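Local coordinates for 14-3-3 protein (Cryptosporidium parvum, PDB 3EFZ) that probably binds phosphoserine-containing partner proteins and regulates them in cell signalling, as other members of the 14-3-3 family do, at residues F143-K148 with V172-D177; D177-E182 with L196-N201; K46-V51 with S70-V75. One frame throughout, in Å; residues are numbered along the deposited sequence.

Contact 1: F143-K148 with V172-D177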
loop_
_atom_site.group_PDB
_atom_site.type_symbol
_atom_site.label_atom_id
_atom_site.label_comp_id
_atom_site.label_asym_id
_atom_site.label_seq_id
_atom_site.Cartn_x
_atom_site.Cartn_y
_atom_site.Cartn_z
ATOM N N PHE B 143 -8.942 -16.695 -10.451
ATOM C CA PHE B 143 -8.575 -15.562 -9.618
ATOM C C PHE B 143 -7.321 -14.836 -10.145
ATOM O O PHE B 143 -7.321 -13.617 -10.273
ATOM C CB PHE B 143 -8.394 -16.012 -8.158
ATOM C CG PHE B 143 -7.941 -14.910 -7.228
ATOM C CD1 PHE B 143 -8.857 -14.234 -6.437
ATOM C CD2 PHE B 143 -6.597 -14.546 -7.151
ATOM C CE1 PHE B 143 -8.438 -13.209 -5.555
ATOM C CE2 PHE B 143 -6.180 -13.526 -6.286
ATOM C CZ PHE B 143 -7.104 -12.863 -5.493
ATOM N N CYS B 144 -6.253 -15.590 -10.419
ATOM C CA CYS B 144 -5.011 -15.032 -10.967
ATOM C C CYS B 144 -5.169 -14.379 -12.357
ATOM O O CYS B 144 -4.536 -13.363 -12.650
ATOM C CB CYS B 144 -3.938 -16.116 -11.030
ATOM S SG CYS B 144 -3.482 -16.809 -9.443
ATOM N N ILE B 145 -6.016 -14.961 -13.204
ATOM C CA ILE B 145 -6.234 -14.461 -14.562
ATOM C C ILE B 145 -7.070 -13.160 -14.546
ATOM O O ILE B 145 -6.788 -12.221 -15.307
ATOM C CB ILE B 145 -6.836 -15.581 -15.453
ATOM C CG1 ILE B 145 -5.813 -16.717 -15.614
ATOM C CG2 ILE B 145 -7.315 -15.050 -16.832
ATOM C CD1 ILE B 145 -6.412 -18.044 -16.109
ATOM N N LYS B 146 -8.075 -13.091 -13.671
ATOM C CA LYS B 146 -8.794 -11.836 -13.451
ATOM C C LYS B 146 -7.823 -10.725 -12.999
ATOM O O LYS B 146 -7.895 -9.584 -13.480
ATOM C CB LYS B 146 -9.916 -11.993 -12.412
ATOM C CG LYS B 146 -10.311 -10.656 -11.827
ATOM C CD LYS B 146 -11.207 -10.719 -10.631
ATOM C CE LYS B 146 -11.394 -9.322 -10.069
ATOM N NZ LYS B 146 -10.281 -8.906 -9.195
ATOM N N LEU B 147 -6.931 -11.089 -12.075
ATOM C CA LEU B 147 -5.904 -10.219 -11.539
ATOM C C LEU B 147 -4.990 -9.658 -12.635
ATOM O O LEU B 147 -4.679 -8.466 -12.637
ATOM C CB LEU B 147 -5.089 -11.019 -10.524
ATOM C CG LEU B 147 -4.233 -10.304 -9.505
ATOM C CD1 LEU B 147 -4.128 -11.127 -8.210
ATOM C CD2 LEU B 147 -2.846 -10.009 -10.120
ATOM N N LYS B 148 -4.570 -10.515 -13.564
ATOM C CA LYS B 148 -3.835 -10.058 -14.752
ATOM C C LYS B 148 -4.684 -9.110 -15.602
ATOM O O LYS B 148 -4.157 -8.163 -16.183
ATOM C CB LYS B 148 -3.355 -11.233 -15.602
ATOM C CG LYS B 148 -2.314 -12.136 -14.933
ATOM C CD LYS B 148 -1.584 -12.977 -15.952
ATOM C CE LYS B 148 -2.479 -14.079 -16.569
ATOM N NZ LYS B 148 -1.807 -14.776 -17.706
ATOM N N VAL B 172 -9.391 -7.548 -21.929
ATOM C CA VAL B 172 -10.561 -8.261 -22.461
ATOM C C VAL B 172 -10.347 -9.792 -22.453
ATOM O O VAL B 172 -11.121 -10.525 -21.839
ATOM C CB VAL B 172 -10.931 -7.734 -23.868
ATOM C CG1 VAL B 172 -11.962 -8.640 -24.566
ATOM C CG2 VAL B 172 -11.458 -6.324 -23.755
ATOM N N GLU B 173 -9.296 -10.256 -23.122
ATOM C CA GLU B 173 -8.902 -11.667 -23.121
ATOM C C GLU B 173 -8.937 -12.300 -21.719
ATOM O O GLU B 173 -9.558 -13.351 -21.528
ATOM C CB GLU B 173 -7.463 -11.821 -23.616
ATOM C CG GLU B 173 -7.112 -11.276 -24.983
ATOM C CD GLU B 173 -5.622 -11.507 -25.294
ATOM O OE1 GLU B 173 -4.956 -10.571 -25.825
ATOM O OE2 GLU B 173 -5.120 -12.633 -25.000
ATOM N N PHE B 174 -8.240 -11.665 -20.763
ATOM C CA PHE B 174 -8.089 -12.192 -19.393
ATOM C C PHE B 174 -9.407 -12.288 -18.648
ATOM O O PHE B 174 -9.660 -13.286 -17.984
ATOM C CB PHE B 174 -7.061 -11.384 -18.563
ATOM C CG PHE B 174 -5.608 -11.599 -18.985
ATOM C CD1 PHE B 174 -4.680 -10.557 -18.909
ATOM C CD2 PHE B 174 -5.181 -12.838 -19.467
ATOM C CE1 PHE B 174 -3.337 -10.747 -19.288
ATOM C CE2 PHE B 174 -3.848 -13.050 -19.854
ATOM C CZ PHE B 174 -2.921 -12.004 -19.768
ATOM N N TYR B 175 -10.230 -11.242 -18.757
ATOM C CA TYR B 175 -11.560 -11.219 -18.158
ATOM C C TYR B 175 -12.454 -12.295 -18.744
ATOM O O TYR B 175 -13.135 -12.983 -18.015
ATOM C CB TYR B 175 -12.233 -9.847 -18.341
ATOM C CG TYR B 175 -11.656 -8.775 -17.453
ATOM C CD1 TYR B 175 -11.337 -9.055 -16.129
ATOM C CD2 TYR B 175 -11.441 -7.464 -17.928
ATOM C CE1 TYR B 175 -10.792 -8.078 -15.288
ATOM C CE2 TYR B 175 -10.907 -6.471 -17.086
ATOM C CZ TYR B 175 -10.580 -6.794 -15.767
ATOM O OH TYR B 175 -10.056 -5.858 -14.907
ATOM N N GLU B 176 -12.449 -12.439 -20.063
ATOM C CA GLU B 176 -13.290 -13.443 -20.694
ATOM C C GLU B 176 -12.824 -14.858 -20.377
ATOM O O GLU B 176 -13.658 -15.744 -20.212
ATOM C CB GLU B 176 -13.434 -13.192 -22.196
ATOM C CG GLU B 176 -14.390 -12.031 -22.460
ATOM C CD GLU B 176 -14.545 -11.687 -23.917
ATOM O OE1 GLU B 176 -13.868 -12.317 -24.771
ATOM O OE2 GLU B 176 -15.357 -10.776 -24.214
ATOM N N ASP B 177 -11.506 -15.043 -20.249
ATOM C CA ASP B 177 -10.918 -16.339 -19.885
ATOM C C ASP B 177 -11.289 -16.723 -18.452
ATOM O O ASP B 177 -11.769 -17.829 -18.202
ATOM C CB ASP B 177 -9.381 -16.326 -20.085
ATOM C CG ASP B 177 -8.727 -17.686 -19.820
ATOM O OD1 ASP B 177 -7.496 -17.724 -19.619
ATOM O OD2 ASP B 177 -9.433 -18.717 -19.816
#

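Contact 2: D177-E182 with L196-N201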
loop_
_atom_site.group_PDB
_atom_site.type_symbol
_atom_site.label_atom_id
_atom_site.label_comp_id
_atom_site.label_asym_id
_atom_site.label_seq_id
_atom_site.Cartn_x
_atom_site.Cartn_y
_atom_site.Cartn_z
ATOM N N ASP B 177 -11.506 -15.043 -20.249
ATOM C CA ASP B 177 -10.918 -16.339 -19.885
ATOM C C ASP B 177 -11.289 -16.723 -18.452
ATOM O O ASP B 177 -11.769 -17.829 -18.202
ATOM C CB ASP B 177 -9.381 -16.326 -20.085
ATOM C CG ASP B 177 -8.727 -17.686 -19.820
ATOM O OD1 ASP B 177 -7.496 -17.724 -19.619
ATOM O OD2 ASP B 177 -9.433 -18.717 -19.816
ATOM N N ALA B 178 -11.098 -15.788 -17.533
ATOM C CA ALA B 178 -11.485 -15.958 -16.126
ATOM C C ALA B 178 -12.994 -16.219 -15.972
ATOM O O ALA B 178 -13.393 -17.144 -15.274
ATOM C CB ALA B 178 -11.053 -14.740 -15.308
ATOM N N LEU B 179 -13.823 -15.415 -16.636
ATOM C CA LEU B 179 -15.280 -15.651 -16.671
ATOM C C LEU B 179 -15.675 -17.042 -17.182
ATOM O O LEU B 179 -16.536 -17.704 -16.578
ATOM C CB LEU B 179 -16.006 -14.566 -17.491
ATOM C CG LEU B 179 -16.112 -13.151 -16.911
ATOM C CD1 LEU B 179 -16.545 -12.138 -17.989
ATOM C CD2 LEU B 179 -17.054 -13.107 -15.730
ATOM N N GLN B 180 -15.061 -17.478 -18.285
ATOM C CA GLN B 180 -15.323 -18.811 -18.837
ATOM C C GLN B 180 -14.929 -19.923 -17.852
ATOM O O GLN B 180 -15.664 -20.903 -17.688
ATOM C CB GLN B 180 -14.648 -19.008 -20.206
ATOM C CG GLN B 180 -14.780 -20.434 -20.805
ATOM C CD GLN B 180 -16.196 -21.012 -20.681
ATOM O OE1 GLN B 180 -17.161 -20.487 -21.249
ATOM N NE2 GLN B 180 -16.321 -22.101 -19.926
ATOM N N ARG B 181 -13.781 -19.767 -17.201
ATOM C CA ARG B 181 -13.357 -20.713 -16.167
ATOM C C ARG B 181 -14.319 -20.721 -14.974
ATOM O O ARG B 181 -14.683 -21.785 -14.470
ATOM C CB ARG B 181 -11.934 -20.403 -15.709
ATOM C CG ARG B 181 -10.861 -20.765 -16.707
ATOM C CD ARG B 181 -9.561 -20.092 -16.277
ATOM N NE ARG B 181 -8.433 -20.395 -17.155
ATOM C CZ ARG B 181 -7.513 -21.326 -16.909
ATOM N NH1 ARG B 181 -7.578 -22.109 -15.823
ATOM N NH2 ARG B 181 -6.524 -21.488 -17.771
ATOM N N GLU B 182 -14.751 -19.539 -14.541
ATOM C CA GLU B 182 -15.786 -19.435 -13.495
ATOM C C GLU B 182 -17.115 -20.114 -13.868
ATOM O O GLU B 182 -17.688 -20.829 -13.047
ATOM C CB GLU B 182 -15.989 -17.977 -13.066
ATOM C CG GLU B 182 -14.741 -17.420 -12.347
ATOM C CD GLU B 182 -14.511 -15.934 -12.570
ATOM O OE1 GLU B 182 -15.397 -15.268 -13.142
ATOM O OE2 GLU B 182 -13.430 -15.441 -12.180
ATOM N N LEU B 196 -18.818 -12.579 -9.789
ATOM C CA LEU B 196 -19.364 -11.212 -9.803
ATOM C C LEU B 196 -18.288 -10.136 -9.732
ATOM O O LEU B 196 -18.437 -9.072 -10.343
ATOM C CB LEU B 196 -20.405 -11.014 -8.697
ATOM C CG LEU B 196 -21.703 -11.800 -8.847
ATOM C CD1 LEU B 196 -22.468 -11.725 -7.556
ATOM C CD2 LEU B 196 -22.551 -11.304 -10.038
ATOM N N ALA B 197 -17.198 -10.413 -9.014
ATOM C CA ALA B 197 -16.067 -9.482 -8.959
ATOM C C ALA B 197 -15.451 -9.364 -10.337
ATOM O O ALA B 197 -14.945 -8.302 -10.723
ATOM C CB ALA B 197 -15.012 -9.932 -7.938
ATOM N N THR B 198 -15.484 -10.467 -11.077
ATOM C CA THR B 198 -14.936 -10.495 -12.420
ATOM C C THR B 198 -15.815 -9.724 -13.397
ATOM O O THR B 198 -15.303 -8.942 -14.198
ATOM C CB THR B 198 -14.670 -11.943 -12.896
ATOM O OG1 THR B 198 -14.003 -12.669 -11.842
ATOM C CG2 THR B 198 -13.781 -11.939 -14.144
ATOM N N ILE B 199 -17.128 -9.952 -13.317
ATOM C CA ILE B 199 -18.131 -9.174 -14.046
ATOM C C ILE B 199 -17.945 -7.672 -13.819
ATOM O O ILE B 199 -17.974 -6.890 -14.776
ATOM C CB ILE B 199 -19.585 -9.610 -13.639
ATOM C CG1 ILE B 199 -19.848 -11.089 -13.997
ATOM C CG2 ILE B 199 -20.669 -8.649 -14.223
ATOM C CD1 ILE B 199 -20.152 -11.365 -15.490
ATOM N N LEU B 200 -17.757 -7.285 -12.555
ATOM C CA LEU B 200 -17.651 -5.882 -12.159
ATOM C C LEU B 200 -16.435 -5.189 -12.756
ATOM O O LEU B 200 -16.557 -4.075 -13.261
ATOM C CB LEU B 200 -17.643 -5.715 -10.626
ATOM C CG LEU B 200 -17.434 -4.277 -10.086
ATOM C CD1 LEU B 200 -18.611 -3.349 -10.407
ATOM C CD2 LEU B 200 -17.131 -4.249 -8.580
ATOM N N ASN B 201 -15.271 -5.837 -12.686
ATOM C CA ASN B 201 -14.059 -5.274 -13.266
ATOM C C ASN B 201 -14.099 -5.187 -14.800
ATOM O O ASN B 201 -13.621 -4.201 -15.386
ATOM C CB ASN B 201 -12.833 -6.016 -12.738
ATOM C CG ASN B 201 -12.525 -5.655 -11.284
ATOM O OD1 ASN B 201 -13.371 -5.120 -10.572
ATOM N ND2 ASN B 201 -11.328 -5.964 -10.840
#

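Contact 3: K46-V51 with S70-V75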
loop_
_atom_site.group_PDB
_atom_site.type_symbol
_atom_site.label_atom_id
_atom_site.label_comp_id
_atom_site.label_asym_id
_atom_site.label_seq_id
_atom_site.Cartn_x
_atom_site.Cartn_y
_atom_site.Cartn_z
ATOM N N LYS B 46 -6.258 -8.128 1.948
ATOM C CA LYS B 46 -6.175 -9.380 2.667
ATOM C C LYS B 46 -6.520 -10.561 1.770
ATOM O O LYS B 46 -5.747 -11.509 1.689
ATOM C CB LYS B 46 -7.057 -9.390 3.910
ATOM C CG LYS B 46 -6.876 -10.671 4.728
ATOM C CD LYS B 46 -7.840 -10.725 5.907
ATOM C CE LYS B 46 -7.621 -11.973 6.721
ATOM N NZ LYS B 46 -8.396 -11.893 7.971
ATOM N N ASP B 47 -7.660 -10.483 1.088
ATOM C CA ASP B 47 -8.106 -11.582 0.257
ATOM C C ASP B 47 -7.165 -11.941 -0.896
ATOM O O ASP B 47 -7.018 -13.125 -1.226
ATOM C CB ASP B 47 -9.530 -11.353 -0.261
ATOM C CG ASP B 47 -10.182 -12.651 -0.729
ATOM O OD1 ASP B 47 -10.322 -13.588 0.100
ATOM O OD2 ASP B 47 -10.527 -12.754 -1.931
ATOM N N VAL B 48 -6.566 -10.927 -1.534
ATOM C CA VAL B 48 -5.558 -11.152 -2.563
ATOM C C VAL B 48 -4.414 -12.018 -1.998
ATOM O O VAL B 48 -4.078 -13.065 -2.564
ATOM C CB VAL B 48 -5.009 -9.830 -3.168
ATOM C CG1 VAL B 48 -3.707 -10.081 -3.955
ATOM C CG2 VAL B 48 -6.035 -9.221 -4.088
ATOM N N ILE B 49 -3.851 -11.596 -0.873
ATOM C CA ILE B 49 -2.721 -12.321 -0.285
ATOM C C ILE B 49 -3.105 -13.719 0.207
ATOM O O ILE B 49 -2.382 -14.658 -0.050
ATOM C CB ILE B 49 -1.999 -11.492 0.782
ATOM C CG1 ILE B 49 -1.165 -10.418 0.070
ATOM C CG2 ILE B 49 -1.059 -12.367 1.614
ATOM C CD1 ILE B 49 -0.926 -9.274 0.876
ATOM N N LYS B 50 -4.263 -13.854 0.855
ATOM C CA LYS B 50 -4.762 -15.159 1.290
ATOM C C LYS B 50 -4.845 -16.141 0.121
ATOM O O LYS B 50 -4.272 -17.226 0.181
ATOM C CB LYS B 50 -6.141 -15.033 1.948
ATOM C CG LYS B 50 -6.103 -14.736 3.409
ATOM C CD LYS B 50 -7.497 -14.740 4.040
ATOM C CE LYS B 50 -7.853 -16.099 4.658
ATOM N NZ LYS B 50 -6.870 -16.528 5.711
ATOM N N VAL B 51 -5.554 -15.748 -0.937
ATOM C CA VAL B 51 -5.713 -16.576 -2.127
ATOM C C VAL B 51 -4.365 -16.953 -2.758
ATOM O O VAL B 51 -4.086 -18.136 -2.974
ATOM C CB VAL B 51 -6.689 -15.938 -3.185
ATOM C CG1 VAL B 51 -6.791 -16.811 -4.431
ATOM C CG2 VAL B 51 -8.076 -15.758 -2.599
ATOM N N SER B 70 1.671 -8.947 -2.443
ATOM C CA SER B 70 2.140 -7.698 -1.880
ATOM C C SER B 70 2.327 -6.618 -2.963
ATOM O O SER B 70 2.000 -5.458 -2.751
ATOM C CB SER B 70 3.424 -7.921 -1.092
ATOM O OG SER B 70 4.080 -6.700 -0.873
ATOM N N LEU B 71 2.825 -7.015 -4.128
ATOM C CA LEU B 71 3.050 -6.069 -5.222
ATOM C C LEU B 71 1.762 -5.636 -5.931
ATOM O O LEU B 71 1.667 -4.512 -6.420
ATOM C CB LEU B 71 4.010 -6.658 -6.239
ATOM C CG LEU B 71 5.507 -6.416 -6.070
ATOM C CD1 LEU B 71 6.207 -6.877 -7.327
ATOM C CD2 LEU B 71 5.834 -4.937 -5.745
ATOM N N ARG B 72 0.793 -6.545 -6.004
ATOM C CA ARG B 72 -0.534 -6.257 -6.572
ATOM C C ARG B 72 -1.166 -5.153 -5.721
ATOM O O ARG B 72 -1.773 -4.221 -6.231
ATOM C CB ARG B 72 -1.409 -7.511 -6.461
ATOM C CG ARG B 72 -2.586 -7.644 -7.399
ATOM C CD ARG B 72 -3.797 -6.722 -7.240
ATOM N NE ARG B 72 -4.087 -6.289 -5.884
ATOM C CZ ARG B 72 -5.247 -5.744 -5.496
ATOM N NH1 ARG B 72 -6.251 -5.612 -6.358
ATOM N NH2 ARG B 72 -5.413 -5.353 -4.230
ATOM N N ASN B 73 -1.009 -5.301 -4.408
ATOM C CA ASN B 73 -1.637 -4.420 -3.427
ATOM C C ASN B 73 -0.935 -3.073 -3.457
ATOM O O ASN B 73 -1.587 -2.032 -3.528
ATOM C CB ASN B 73 -1.620 -5.034 -2.031
ATOM C CG ASN B 73 -2.582 -6.221 -1.874
ATOM O OD1 ASN B 73 -3.489 -6.448 -2.684
ATOM N ND2 ASN B 73 -2.392 -6.969 -0.799
ATOM N N ARG B 74 0.391 -3.090 -3.447
ATOM C CA ARG B 74 1.161 -1.869 -3.672
ATOM C C ARG B 74 0.722 -1.068 -4.908
ATOM O O ARG B 74 0.567 0.145 -4.837
ATOM C CB ARG B 74 2.652 -2.200 -3.773
ATOM C CG ARG B 74 3.509 -1.181 -4.550
ATOM C CD ARG B 74 4.973 -1.249 -4.102
ATOM N NE ARG B 74 5.880 -0.541 -5.014
ATOM C CZ ARG B 74 6.321 0.705 -4.855
ATOM N NH1 ARG B 74 7.149 1.215 -5.766
ATOM N NH2 ARG B 74 5.962 1.436 -3.788
ATOM N N VAL B 75 0.603 -1.758 -6.036
ATOM C CA VAL B 75 0.250 -1.144 -7.336
ATOM C C VAL B 75 -1.162 -0.518 -7.313
ATOM O O VAL B 75 -1.406 0.526 -7.908
ATOM C CB VAL B 75 0.377 -2.196 -8.497
ATOM C CG1 VAL B 75 -0.480 -1.825 -9.675
ATOM C CG2 VAL B 75 1.799 -2.331 -8.940
#

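Contact 1: F143-K148 with V172-D177
The hydroxyl oxygen of Y175 is gripped by two hydrogen-bond partners, D150 OD1 and R153 NE, while its ring crosses to the neighbouring helix, where CE1 lies 3.7 Å from the carbonyl O of K146. R153 is a predicted phosphoserine-contacting residue, so this tyrosine lies beside the presumed phosphoserine site of the all-helical 14-3-3 fold. The two helices, 138-158 and 161-185, follow one another in the chain and pack antiparallel; their short segments run at 157° to each other with axes only 7.8 Å apart. That closeness brings side chains onto backbone: I145 CG2 sits 3.2 Å from F174 O and also touches CD2 of the F174 ring at 4.0 Å. The other branch of I145 reaches further along, its CD1 resting 3.7 Å from D177 OD1. F174 buries the most surface here, its ring meeting both I145 and K148. K148 CB stands over one face of that ring, 3.9 Å from the centroid and 24° off the normal, a CH-pi contact. From there the lysine chain crosses the phenyl group at about a right angle; a turn about CG-CD (chi3 -70°) curls it back past the rim on the same side as CB. The ammonium group makes its salt bridge to D129 on helix 100-131, and K146 NZ likewise pairs with D150, so the charge of each lysine is paired outside the two segments. On its way to D129, K148 NZ passes 3.4 Å from F174 CE2.

Contact 2: D177-E182 with L196-N201
T198, whose CB points at helix 161-185, loses more surface here than any other residue of the two segments. Its CG2 methyl slides past L179, touching CG and CD2 of the leucine at 3.8 Å each, and meets A178 CB at 4.1 Å. OG1 sits beside the backbone N (chi1 -46°), directed at E182, and CG2 lies anti to that N, directed at L179. T198 OG1 lies 2.9 Å from E182 OE2 and 3.2 Å from E182 OE1, but the carbonyl O of L194 is also a hydrogen-bond partner of this hydroxyl, so the pairing with the carboxylate is not settled. L179, the second main contributor, starts off to the flank and brings its CD2 within 3.6 Å of I199 CD1, the two side chains crossing at about a right angle. F219 of helix 213-228 touches both L179 and I199 and extends this apolar patch. The short segments run at 155° with axes 9.8 Å apart, a wider spacing filled by branched side chains. Such antiparallel packing of successive helices, 161-185 against 193-207, is the building pattern of the 14-3-3 helical bundle.

Contact 3: K46-V51 with S70-V75
S70 meets I49 first: its backbone N lies 4.1 Å from I49 CG1, while its CB points away from helix 32-54. The helices 32-54 and 63-81 run antiparallel here, their short axes at 159° and 9.4 Å apart, in the amino-terminal part of the 14-3-3 bundle. Two residues on, R72 bends at chi2 and chi3 (chi3 -31°), folding its guanidinium back beside N73. V48 CG2 covers one face of that flat group, over its centre and 3.8 Å from R72 CZ. N73 comes next and receives the arginine: R72 NH2 gives a hydrogen bond of 2.7 Å to N73 OD1, with the nitrogen tilted from the amide plane, and R72 NE adds a weak one of 3.3 Å to the same oxygen. N73 OD1 thus draws two N-H groups of one arginine while V48 CB touches it from the flank, 3.7 Å away. The other end of the amide, N73 ND2, has I49 CD1 at 3.2 Å; it is hydrogen-bonded to D123 of the second subunit and weakly to the carbonyl O of Y45. I49 also packs on that D123, placing this helix pair at the dimer interface. No hydrogen bond crosses between the two segments themselves. Methyl groups from helix 32-54 instead lie against a polar pair already engaged within helix 63-81, so the buried charge of R72 is probably tempered by N73 and, more weakly, by N44, and its rotation is restrained by V48 above and the amide at its edge.

Contacts 1 and 2 are close neighbours, their centres about 7 Å apart, and share D177 on helix 161-185, which packs on both helices 138-158 and 193-207. I145 CD1 meets R181 NE at 3.3 Å, and K146 CD meets T198 OG1 at 3.6 Å. Contact 3 lies about 16 Å from contact 1, centre to centre, and is joined to it by F143 CD2 on V51 CG1 (3.5 Å) and L147 CD2 on R72 CG (3.6 Å). Contacts 2 and 3 do not touch; helix 138-158 bridges them. It carries R153, a predicted phosphoserine contact, its side chain about 3 Å from that of Y175, about 7 Å from that of R72 and about 10 Å from that of T198; R79, also predicted, is about 8 Å from the side chains of both Y175 and R72.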